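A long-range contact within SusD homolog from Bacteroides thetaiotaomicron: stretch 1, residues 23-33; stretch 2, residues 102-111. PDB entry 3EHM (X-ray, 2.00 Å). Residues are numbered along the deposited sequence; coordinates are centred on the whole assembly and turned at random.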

# COMPACT_ATOMS: atom_id res chain seq x y z
N LEU A 23 -27.11 -14.04 9.75
CA LEU A 23 -27.64 -13.64 8.45
C LEU A 23 -27.72 -12.12 8.29
O LEU A 23 -27.49 -11.61 7.20
N LYS A 24 -28.04 -11.42 9.37
CA LYS A 24 -28.16 -9.96 9.30
C LYS A 24 -26.84 -9.22 9.08
O LYS A 24 -26.85 -8.05 8.68
N TYR A 25 -25.72 -9.89 9.32
CA TYR A 25 -24.40 -9.27 9.16
C TYR A 25 -23.67 -9.67 7.88
O TYR A 25 -22.82 -8.93 7.38
N GLY A 26 -24.00 -10.85 7.36
CA GLY A 26 -23.36 -11.38 6.17
C GLY A 26 -23.08 -10.51 4.96
O GLY A 26 -21.92 -10.30 4.60
N ALA A 27 -24.14 -10.03 4.31
CA ALA A 27 -23.99 -9.21 3.12
C ALA A 27 -23.16 -7.95 3.40
O ALA A 27 -22.30 -7.57 2.61
N ARG A 28 -23.44 -7.32 4.53
CA ARG A 28 -22.72 -6.11 4.93
C ARG A 28 -21.24 -6.38 5.13
O ARG A 28 -20.39 -5.61 4.69
N PHE A 29 -20.92 -7.49 5.80
CA PHE A 29 -19.53 -7.85 6.06
C PHE A 29 -18.78 -8.18 4.77
O PHE A 29 -17.60 -7.82 4.63
N MSE A 30 -19.43 -8.85 3.84
CA MSE A 30 -18.76 -9.19 2.59
C MSE A 30 -18.52 -7.93 1.75
O MSE A 30 -17.52 -7.83 1.04
N ASN A 31 -19.44 -6.97 1.85
CA ASN A 31 -19.30 -5.71 1.12
C ASN A 31 -18.07 -5.02 1.68
O ASN A 31 -17.24 -4.51 0.92
N MSE A 32 -17.94 -5.01 3.00
CA MSE A 32 -16.80 -4.38 3.66
C MSE A 32 -15.48 -4.95 3.17
O MSE A 32 -14.55 -4.20 2.83
N GLN A 33 -15.38 -6.27 3.15
CA GLN A 33 -14.16 -6.94 2.72
C GLN A 33 -13.75 -6.60 1.29
O GLN A 33 -12.56 -6.46 1.00
N PRO A 102 -21.59 0.12 5.04
CA PRO A 102 -21.91 -1.17 5.67
C PRO A 102 -21.39 -1.30 7.10
O PRO A 102 -22.02 -1.95 7.94
N TRP A 103 -20.25 -0.68 7.40
CA TRP A 103 -19.73 -0.77 8.76
C TRP A 103 -20.69 -0.12 9.74
O TRP A 103 -20.96 -0.66 10.81
N ASN A 104 -21.19 1.06 9.37
CA ASN A 104 -22.10 1.80 10.22
C ASN A 104 -23.38 1.02 10.54
O ASN A 104 -23.90 1.11 11.65
N GLU A 105 -23.88 0.26 9.56
CA GLU A 105 -25.09 -0.53 9.79
C GLU A 105 -24.79 -1.68 10.75
O GLU A 105 -25.60 -2.00 11.61
N ILE A 106 -23.61 -2.29 10.60
CA ILE A 106 -23.21 -3.39 11.47
C ILE A 106 -23.07 -2.85 12.89
O ILE A 106 -23.53 -3.47 13.85
N TYR A 107 -22.44 -1.69 13.01
CA TYR A 107 -22.24 -1.04 14.30
C TYR A 107 -23.58 -0.78 14.98
O TYR A 107 -23.78 -1.13 16.14
N GLU A 108 -24.50 -0.17 14.24
CA GLU A 108 -25.82 0.14 14.79
C GLU A 108 -26.52 -1.11 15.30
O GLU A 108 -27.17 -1.08 16.35
N ILE A 109 -26.38 -2.21 14.58
CA ILE A 109 -27.02 -3.46 14.95
C ILE A 109 -26.38 -4.21 16.11
O ILE A 109 -27.07 -4.81 16.94
N ALA A 110 -25.05 -4.17 16.19
CA ALA A 110 -24.35 -4.91 17.23
C ALA A 110 -23.80 -4.15 18.44
O ALA A 110 -23.50 -4.77 19.46
N LYS A 111 -23.69 -2.83 18.35
CA LYS A 111 -23.10 -2.04 19.44
C LYS A 111 -23.63 -2.24 20.86
O LYS A 111 -22.89 -2.01 21.82

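The one hydrogen bond between the two helices is also their salt bridge: Arg28 NE donates to Glu105 OE1 at 2.7 Å, with an N-H...O angle of 170°, so the bond is short and nearly linear. Glu105 OE1 lies close to the guanidinium plane, at the group's edge, where the N-H bonds point. Both residues direct CA-to-CB toward the opposite helix, and both have chi1 in m and chi2 in t. The far end of the arginine is tied back to its own stretch, Arg28 NH1 donating to Lys24 O at 2.8 Å with a less favourable angle of 141°. One face of the guanidinium is covered by Ile109, whose CD1 lies 3.4 Å from Arg28 NH1.

The aliphatic part of Arg28 does packing work as well. Its side chain is a knob among Pro102, Glu105, Ile106 and Ile109, with Arg28 CB 3.8 Å from Ile106 CG1. The backbones come near here: the CA atoms of Arg28 and Pro102 are 5.1 Å apart, and Arg28 O lies 3.5 Å from Pro102 CB. Arg28 O is already the acceptor for Met32 N, at 3.0 Å.

Ile106 (chi1 m, chi2 t) is the reciprocal knob, sitting among Tyr25, Arg28, Phe29 and Met32. Its CA-to-CB bond points sideways, but the end of the chain comes nearer: Ile106 CD1 is 3.7 Å from Met32 SE, and Ile106 CG2 is 3.9 Å from Tyr25 CD2. Phe29 points away and contributes little beyond a contact of its CB with Ile106 CD1 at 4.4 Å.

Met32, a selenomethionine with chi angles m, t, p, points toward the second helix. Met32 CG packs on Pro102 CG at 3.6 Å, and Met32 CE reaches Trp103 CB at 3.8 Å. Met32 SE is 5.3 Å from the centroid of the Trp103 five-membered ring and 82° off the ring normal, so the selenium approaches the edge of the indole. Trp103 (chi1 t) itself points away overall.

At the other end, Tyr25 (chi1 m) starts sideways and brings its ring obliquely against Ile106, Ile109 and Ala110. Tyr25 CE2 is 3.7 Å from Ile109 CG2, while Tyr25 OH is 3.2 Å from Ala110 CB, an apolar neighbour; the hydroxyl is hydrogen-bonded elsewhere in the structure. Lys24 adds a peripheral contact, its CD 3.9 Å from Ile109 CG2.

The helix axes approach to 9.0 Å at 148°, roughly antiparallel, which pairs Tyr25 with Ile106 and Arg28 with Pro102. The contact buries 603 Å² in total.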

# COMPACT_ATOMS: atom_id res chain seq x y z
CB LEU A 23 -29.04 -14.24 8.24
CG LEU A 23 -29.10 -15.68 7.73
CD1 LEU A 23 -30.51 -16.21 7.88
CD2 LEU A 23 -28.66 -15.72 6.27
CB LYS A 24 -28.84 -9.43 10.56
CG LYS A 24 -28.09 -9.70 11.85
CD LYS A 24 -28.92 -9.25 13.04
CE LYS A 24 -28.27 -9.63 14.36
NZ LYS A 24 -29.12 -9.25 15.52
CB TYR A 25 -23.50 -9.62 10.34
CG TYR A 25 -24.00 -9.15 11.69
CD1 TYR A 25 -24.41 -10.06 12.66
CD2 TYR A 25 -24.06 -7.79 11.99
CE1 TYR A 25 -24.87 -9.63 13.91
CE2 TYR A 25 -24.51 -7.35 13.23
CZ TYR A 25 -24.91 -8.27 14.18
OH TYR A 25 -25.35 -7.82 15.40
CB ALA A 27 -25.36 -8.82 2.58
CB ARG A 28 -23.33 -5.56 6.21
CG ARG A 28 -24.69 -4.92 6.00
CD ARG A 28 -25.47 -4.86 7.30
NE ARG A 28 -26.67 -4.04 7.17
CZ ARG A 28 -27.88 -4.44 7.53
NH1 ARG A 28 -28.06 -5.65 8.04
NH2 ARG A 28 -28.91 -3.62 7.38
CB PHE A 29 -19.47 -9.03 7.03
CG PHE A 29 -18.07 -9.42 7.43
CD1 PHE A 29 -17.16 -8.45 7.85
CD2 PHE A 29 -17.67 -10.75 7.38
CE1 PHE A 29 -15.86 -8.81 8.22
CE2 PHE A 29 -16.38 -11.11 7.75
CZ PHE A 29 -15.47 -10.14 8.17
CB MSE A 30 -19.55 -10.23 1.80
CG MSE A 30 -19.54 -11.60 2.47
SE MSE A 30 -19.99 -13.05 1.26
CE MSE A 30 -21.86 -12.61 1.01
CB ASN A 31 -20.54 -4.83 1.33
CG ASN A 31 -20.46 -3.50 0.59
OD1 ASN A 31 -21.33 -2.64 0.73
ND2 ASN A 31 -19.40 -3.32 -0.20
CB MSE A 32 -16.87 -4.56 5.18
CG MSE A 32 -17.87 -3.67 5.90
SE MSE A 32 -17.63 -3.81 7.83
CE MSE A 32 -15.93 -2.89 7.97
CB GLN A 33 -14.33 -8.45 2.86
CG GLN A 33 -14.57 -8.88 4.30
CD GLN A 33 -14.92 -10.35 4.41
OE1 GLN A 33 -14.04 -11.21 4.37
NE2 GLN A 33 -16.20 -10.64 4.55
CB PRO A 102 -21.27 -2.18 4.71
CG PRO A 102 -20.10 -1.43 4.16
CD PRO A 102 -20.68 -0.06 3.90
CB TRP A 103 -18.37 -0.07 8.91
CG TRP A 103 -17.95 -0.02 10.35
CD1 TRP A 103 -17.36 -1.03 11.07
CD2 TRP A 103 -18.20 1.04 11.29
NE1 TRP A 103 -17.25 -0.66 12.39
CE2 TRP A 103 -17.75 0.60 12.55
CE3 TRP A 103 -18.77 2.32 11.17
CZ2 TRP A 103 -17.86 1.39 13.70
CZ3 TRP A 103 -18.87 3.10 12.32
CH2 TRP A 103 -18.42 2.64 13.56
CB ASN A 104 -22.46 3.14 9.58
CG ASN A 104 -23.21 4.06 10.52
OD1 ASN A 104 -22.80 4.29 11.66
ND2 ASN A 104 -24.32 4.61 10.04
CB GLU A 105 -25.63 -1.08 8.47
CG GLU A 105 -25.88 -0.01 7.42
CD GLU A 105 -26.66 -0.52 6.23
OE1 GLU A 105 -26.50 -1.71 5.88
OE2 GLU A 105 -27.42 0.27 5.64
CB ILE A 106 -21.85 -3.99 11.02
CG1 ILE A 106 -22.02 -4.72 9.69
CG2 ILE A 106 -21.32 -4.95 12.09
CD1 ILE A 106 -20.75 -5.36 9.17
CB TYR A 107 -21.50 0.29 14.10
CG TYR A 107 -21.27 1.08 15.37
CD1 TYR A 107 -20.49 0.57 16.40
CD2 TYR A 107 -21.84 2.34 15.54
CE1 TYR A 107 -20.26 1.30 17.57
CE2 TYR A 107 -21.62 3.08 16.70
CZ TYR A 107 -20.83 2.55 17.71
OH TYR A 107 -20.60 3.28 18.85
CB GLU A 108 -26.67 0.83 13.71
CG GLU A 108 -28.11 1.07 14.12
CD GLU A 108 -28.85 2.01 13.18
OE1 GLU A 108 -30.06 2.23 13.40
OE2 GLU A 108 -28.21 2.53 12.24
CB ILE A 109 -27.08 -4.43 13.75
CG1 ILE A 109 -27.85 -3.79 12.59
CG2 ILE A 109 -27.75 -5.73 14.15
CD1 ILE A 109 -27.78 -4.58 11.29
CB ALA A 110 -23.21 -5.71 16.59
CB LYS A 111 -23.13 -0.55 19.10
CG LYS A 111 -24.51 0.08 19.07
CD LYS A 111 -24.41 1.55 18.71
CE LYS A 111 -25.78 2.18 18.55
NZ LYS A 111 -25.68 3.59 18.07